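PDB 3VTG: high choriolytic enzyme 1, which is a zinc-dependent metalloprotease of the astacin family that takes part in breaking down the egg envelope of medaka when the fish hatches. Local coordinates for residues Tyr155-Phe160 / Gly165-Thr170. Sequence-based numbering, arbitrary orientation.
Sequences YGRDAF and GRDSIT
In the C-terminal half of the astacin-type protease domain, the type I beta turn from Gly-156 to Ala-159 docks on residues Asp-167 to Ile-169, where the chain enters strand 169-171. Two backbone N-H groups converge on Arg-157 O: Ile-169 N at 3.3 Å, nearly straight, and Ser-168 N at 2.8 Å in a weak, bent bond. Ser-168 suits its buried place because its small hydroxyl, lying between its own N and carbonyl carbon (chi1 59°), reaches a lone pair of Ala-159 O in the carbonyl plane, OG to O 2.7 Å. The long Arg-157 chain, bent at chi3, lays its methylenes along the Asp-167 carboxylate, CD 3.5 Å from OD2, with guanidinium and carboxylate planes 66° apart. Arg-157 NH1 and Asp-167 OD2 stay 4.2 Å apart, beyond a salt bridge; a water bridges them, donating to Asp-167 OD2 and Ile-169 O and accepting weakly from Arg-157 NH1, which also hydrogen-bonds to Pro-175 O. Were Asp-167 replaced by an alanine, the water would probably lose one of its two acceptors and the guanidinium its nearby negative charge. Ile-169, beta-branched and so suited to a strand, sends CD1 to Tyr-155 CB, 3.6 Å away, and packs on Val-120 and Ile-122. The Tyr-155 ring meets that of zinc ligand His-109; this Met-turn tyrosine, which in astacins can swing toward the metal, here stands about 5 Å (nearest atoms) from the zinc ion.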
# COMPACT_ATOMS: atom_id res chain seq x y z
N TYR A 155 9.72 2.35 -0.44
CA TYR A 155 10.53 1.94 -1.59
C TYR A 155 11.90 1.43 -1.14
O TYR A 155 12.47 1.90 -0.15
CB TYR A 155 10.77 3.14 -2.51
CG TYR A 155 9.71 3.44 -3.57
CD1 TYR A 155 8.45 2.84 -3.54
CD2 TYR A 155 9.99 4.35 -4.58
CE1 TYR A 155 7.50 3.14 -4.51
CE2 TYR A 155 9.05 4.66 -5.55
CZ TYR A 155 7.81 4.05 -5.51
OH TYR A 155 6.88 4.37 -6.48
N GLY A 156 12.44 0.47 -1.90
CA GLY A 156 13.84 0.08 -1.74
C GLY A 156 14.77 1.19 -2.21
O GLY A 156 14.34 2.11 -2.92
N ARG A 157 16.04 1.10 -1.82
CA ARG A 157 17.01 2.16 -2.11
C ARG A 157 17.33 2.29 -3.59
O ARG A 157 17.82 3.34 -4.03
CB ARG A 157 18.31 1.95 -1.30
CG ARG A 157 19.13 0.73 -1.68
CD ARG A 157 20.29 0.51 -0.72
NE ARG A 157 19.84 0.29 0.66
CZ ARG A 157 20.10 1.09 1.69
NH1 ARG A 157 20.83 2.19 1.52
NH2 ARG A 157 19.64 0.80 2.90
N ASP A 158 17.04 1.24 -4.36
CA ASP A 158 17.33 1.20 -5.79
C ASP A 158 16.07 1.31 -6.65
O ASP A 158 16.12 1.07 -7.86
CB ASP A 158 18.13 -0.06 -6.14
CG ASP A 158 17.42 -1.35 -5.76
OD1 ASP A 158 16.42 -1.31 -5.01
OD2 ASP A 158 17.88 -2.43 -6.19
N ALA A 159 14.94 1.67 -6.05
CA ALA A 159 13.69 1.82 -6.79
C ALA A 159 13.85 2.88 -7.86
O ALA A 159 14.27 4.00 -7.57
CB ALA A 159 12.55 2.18 -5.84
N PHE A 160 13.56 2.51 -9.11
CA PHE A 160 13.67 3.41 -10.26
C PHE A 160 15.06 4.04 -10.46
O PHE A 160 15.18 5.13 -11.01
CB PHE A 160 12.57 4.48 -10.22
CG PHE A 160 11.18 3.92 -10.21
CD1 PHE A 160 10.68 3.26 -11.33
CD2 PHE A 160 10.37 4.05 -9.09
CE1 PHE A 160 9.39 2.74 -11.33
CE2 PHE A 160 9.08 3.53 -9.09
CZ PHE A 160 8.59 2.88 -10.21
N GLY A 165 24.15 0.70 -8.36
CA GLY A 165 25.05 1.33 -7.40
C GLY A 165 24.78 2.80 -7.16
O GLY A 165 25.41 3.41 -6.29
N ARG A 166 23.86 3.38 -7.92
CA ARG A 166 23.47 4.77 -7.71
C ARG A 166 22.01 4.83 -7.26
O ARG A 166 21.07 4.83 -8.06
CB ARG A 166 23.80 5.63 -8.93
CG ARG A 166 25.26 6.05 -8.93
CD ARG A 166 25.78 6.38 -10.31
NE ARG A 166 26.06 5.19 -11.12
CZ ARG A 166 26.38 5.22 -12.41
NH1 ARG A 166 26.61 4.09 -13.06
NH2 ARG A 166 26.48 6.38 -13.05
N ASP A 167 21.87 4.87 -5.94
CA ASP A 167 20.59 4.70 -5.26
C ASP A 167 19.67 5.90 -5.42
O ASP A 167 20.11 7.05 -5.42
CB ASP A 167 20.83 4.43 -3.77
CG ASP A 167 21.58 3.13 -3.52
OD1 ASP A 167 21.60 2.24 -4.39
OD2 ASP A 167 22.15 2.99 -2.42
N SER A 168 18.38 5.62 -5.54
CA SER A 168 17.37 6.68 -5.59
C SER A 168 17.10 7.27 -4.20
O SER A 168 16.77 8.45 -4.08
CB SER A 168 16.07 6.16 -6.19
OG SER A 168 15.56 5.07 -5.45
N ILE A 169 17.24 6.44 -3.16
CA ILE A 169 16.97 6.85 -1.78
C ILE A 169 18.12 6.44 -0.88
O ILE A 169 18.57 5.29 -0.92
CB ILE A 169 15.67 6.20 -1.24
CG1 ILE A 169 14.47 6.52 -2.14
CG2 ILE A 169 15.40 6.65 0.20
CD1 ILE A 169 13.24 5.69 -1.84
N THR A 170 18.59 7.38 -0.06
CA THR A 170 19.60 7.09 0.96
C THR A 170 19.07 7.47 2.33
O THR A 170 18.82 8.65 2.58
CB THR A 170 20.91 7.85 0.71
OG1 THR A 170 21.36 7.62 -0.64
CG2 THR A 170 21.99 7.40 1.70
O HOH W 1 21.11 4.25 -0.28